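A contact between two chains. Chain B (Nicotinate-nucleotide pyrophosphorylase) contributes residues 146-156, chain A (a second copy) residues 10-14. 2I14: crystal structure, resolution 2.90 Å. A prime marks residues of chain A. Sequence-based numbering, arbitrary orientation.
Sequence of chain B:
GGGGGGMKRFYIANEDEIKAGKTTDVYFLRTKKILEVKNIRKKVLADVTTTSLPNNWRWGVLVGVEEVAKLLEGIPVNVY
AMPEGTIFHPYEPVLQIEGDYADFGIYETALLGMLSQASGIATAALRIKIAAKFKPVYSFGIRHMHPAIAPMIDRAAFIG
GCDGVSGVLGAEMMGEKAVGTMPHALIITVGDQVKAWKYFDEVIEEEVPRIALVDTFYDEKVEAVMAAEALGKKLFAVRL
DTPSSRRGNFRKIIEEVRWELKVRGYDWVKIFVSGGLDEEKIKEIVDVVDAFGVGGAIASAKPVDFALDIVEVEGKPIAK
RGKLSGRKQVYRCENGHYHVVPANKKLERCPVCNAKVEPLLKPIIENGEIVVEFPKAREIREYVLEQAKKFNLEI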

# COMPACT_ATOMS: atom_id res chain seq x y z
N HIS B 146 22.61 12.85 -26.24
CA HIS B 146 23.31 13.63 -27.26
C HIS B 146 24.65 12.99 -27.66
O HIS B 146 25.47 12.64 -26.80
CB HIS B 146 23.59 15.06 -26.75
CG HIS B 146 23.90 16.04 -27.84
ND1 HIS B 146 22.93 16.64 -28.62
CD2 HIS B 146 25.09 16.51 -28.30
CE1 HIS B 146 23.50 17.43 -29.51
NE2 HIS B 146 24.81 17.37 -29.34
N PRO B 147 24.88 12.84 -28.97
CA PRO B 147 26.11 12.24 -29.50
C PRO B 147 27.38 12.89 -28.97
O PRO B 147 28.40 12.21 -28.79
CB PRO B 147 25.95 12.40 -31.01
CG PRO B 147 25.06 13.61 -31.14
CD PRO B 147 24.04 13.37 -30.05
N ALA B 148 27.31 14.19 -28.72
CA ALA B 148 28.48 14.90 -28.23
C ALA B 148 29.10 14.15 -27.05
O ALA B 148 30.33 14.10 -26.92
CB ALA B 148 28.10 16.29 -27.80
N ILE B 149 28.27 13.56 -26.21
CA ILE B 149 28.79 12.85 -25.05
C ILE B 149 28.83 11.32 -25.21
O ILE B 149 29.15 10.60 -24.25
CB ILE B 149 28.00 13.23 -23.77
CG1 ILE B 149 26.50 12.95 -23.95
CG2 ILE B 149 28.23 14.70 -23.45
CD1 ILE B 149 25.68 13.11 -22.67
N ALA B 150 28.53 10.85 -26.43
CA ALA B 150 28.52 9.42 -26.73
C ALA B 150 29.70 8.67 -26.08
O ALA B 150 29.53 7.60 -25.47
CB ALA B 150 28.53 9.20 -28.26
N PRO B 151 30.92 9.22 -26.22
CA PRO B 151 32.06 8.56 -25.62
C PRO B 151 32.09 8.62 -24.10
O PRO B 151 32.20 7.58 -23.47
CB PRO B 151 33.24 9.28 -26.27
CG PRO B 151 32.71 10.62 -26.54
CD PRO B 151 31.35 10.33 -27.08
N MET B 152 31.97 9.80 -23.50
CA MET B 152 32.03 9.85 -22.04
C MET B 152 31.15 8.76 -21.48
O MET B 152 31.52 8.08 -20.52
CB MET B 152 31.56 11.20 -21.48
CG MET B 152 30.09 11.23 -21.02
SD MET B 152 29.84 11.28 -19.21
CE MET B 152 30.02 9.63 -18.73
N ILE B 153 29.98 8.59 -22.08
CA ILE B 153 29.03 7.59 -21.62
C ILE B 153 29.57 6.17 -21.74
O ILE B 153 29.72 5.49 -20.73
CB ILE B 153 27.67 7.68 -22.36
CG1 ILE B 153 27.01 9.04 -22.08
CG2 ILE B 153 26.75 6.54 -21.92
CD1 ILE B 153 25.67 9.20 -22.75
N ASP B 154 29.87 5.74 -22.96
CA ASP B 154 30.39 4.39 -23.15
C ASP B 154 31.62 4.12 -22.29
O ASP B 154 31.83 3.00 -21.82
CB ASP B 154 30.71 4.12 -24.63
CG ASP B 154 29.45 3.78 -25.48
OD1 ASP B 154 28.56 3.03 -24.99
OD2 ASP B 154 29.36 4.24 -26.64
N ARG B 155 32.42 5.16 -22.05
CA ARG B 155 33.61 5.01 -21.23
C ARG B 155 33.21 4.79 -19.77
O ARG B 155 33.93 4.14 -19.00
CB ARG B 155 34.48 6.28 -21.35
CG ARG B 155 35.99 6.03 -21.21
CD ARG B 155 36.52 6.22 -19.79
NE ARG B 155 37.02 7.58 -19.58
CZ ARG B 155 37.76 7.96 -18.54
NH1 ARG B 155 38.10 7.09 -17.60
NH2 ARG B 155 38.15 9.22 -18.43
N ALA B 156 32.05 5.33 -19.40
CA ALA B 156 31.54 5.22 -18.03
C ALA B 156 30.87 3.88 -17.82
O ALA B 156 30.99 3.29 -16.75
CB ALA B 156 30.55 6.35 -17.75
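Chain A 10-14: FYIAN

Residues 10-14 of chain A form an irregular, mostly extended strip with neither helix nor strand, lying along the start of a helix in chain B. There a short 3-10 segment, 147-149, leads into the helix that begins at Ala150. The strip runs against the direction of chain B: Ala13′ lies nearest Ala148, with their CA atoms 4.7 Å apart, and Tyr11′ nearest Met152, at 5.1 Å between CA atoms.

Tyr11′ covers the most surface. Its CA-to-CB bond points toward chain B, and its ring reaches Arg155, one helical turn beyond Pro151. Arg155 NE lies over one face of the ring, and Arg155 CZ is 4.1 Å from the centroid of the Tyr11′ ring, 34° off its normal. This is an off-centre cation-pi contact, in which the positive charge meets the electron-rich aromatic face; Arg155 NH2 comes within 3.0 Å of Tyr11′ CE1. A long, flexible arginine suits this position because it can carry a planar cation out to the ring. Nearer the backbone, Tyr11′ CB lies 4.4 Å from both Pro151 CB and Met152 CB, a modest apolar contact.

Ala13′ anchors the other end. Its N donates a hydrogen bond to Ala148 O at 2.9 Å, and the same oxygen receives a CA-H...O contact from Ile12′ CA at 3.2 Å. The small side chain of Ala13′ points toward chain B while its CB remains 3.8 Å from Pro147 O, so the backbones can approach closely. Ile12′, by contrast, directs its CA-to-CB bond away overall.

A second backbone hydrogen bond, Met152 N to Tyr11′ O at 3.0 Å, is weak, with an N-H...O angle of 123°, and the position of that oxygen is less certain because it sits too close to a neighbouring atom. Met152 N is available because the first turn of a helix leaves amide groups without partners inside it.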

# COMPACT_ATOMS: atom_id res chain seq x y z
N PHE A 10 39.19 15.79 -23.64
CA PHE A 10 37.88 15.46 -23.09
C PHE A 10 37.20 14.42 -23.97
O PHE A 10 37.24 14.50 -25.20
CB PHE A 10 37.02 16.73 -23.01
CG PHE A 10 37.56 17.77 -22.06
CD1 PHE A 10 37.46 19.13 -22.35
CD2 PHE A 10 38.16 17.39 -20.86
CE1 PHE A 10 37.95 20.09 -21.47
CE2 PHE A 10 38.65 18.34 -19.97
CZ PHE A 10 38.55 19.70 -20.28
N TYR A 11 36.58 13.42 -23.34
CA TYR A 11 35.92 12.36 -24.07
C TYR A 11 34.62 12.79 -24.70
O TYR A 11 33.57 12.24 -24.38
CB TYR A 11 35.64 11.17 -23.16
CG TYR A 11 36.86 10.43 -22.70
CD1 TYR A 11 37.63 10.91 -21.64
CD2 TYR A 11 37.23 9.23 -23.29
CE1 TYR A 11 38.74 10.20 -21.18
CE2 TYR A 11 38.34 8.51 -22.84
CZ TYR A 11 39.09 8.99 -21.78
OH TYR A 11 40.17 8.25 -21.32
N ILE A 12 34.69 13.77 -25.59
CA ILE A 12 33.51 14.26 -26.29
C ILE A 12 33.69 14.01 -27.77
O ILE A 12 34.74 13.55 -28.19
CB ILE A 12 33.29 15.77 -26.05
CG1 ILE A 12 34.64 16.48 -25.94
CG2 ILE A 12 32.50 15.98 -24.77
CD1 ILE A 12 35.56 16.31 -27.15
N ALA A 13 32.68 14.32 -28.56
CA ALA A 13 32.78 14.13 -30.00
C ALA A 13 32.81 15.50 -30.63
O ALA A 13 32.09 16.38 -30.20
CB ALA A 13 31.57 13.35 -30.52
N ASN A 14 33.66 15.67 -31.63
CA ASN A 14 33.78 16.95 -32.34
C ASN A 14 32.64 17.07 -33.35
O ASN A 14 32.15 16.06 -33.87
CB ASN A 14 35.13 17.05 -33.06
CG ASN A 14 36.31 17.03 -32.11
OD1 ASN A 14 37.44 17.35 -32.49
ND2 ASN A 14 36.06 16.65 -30.85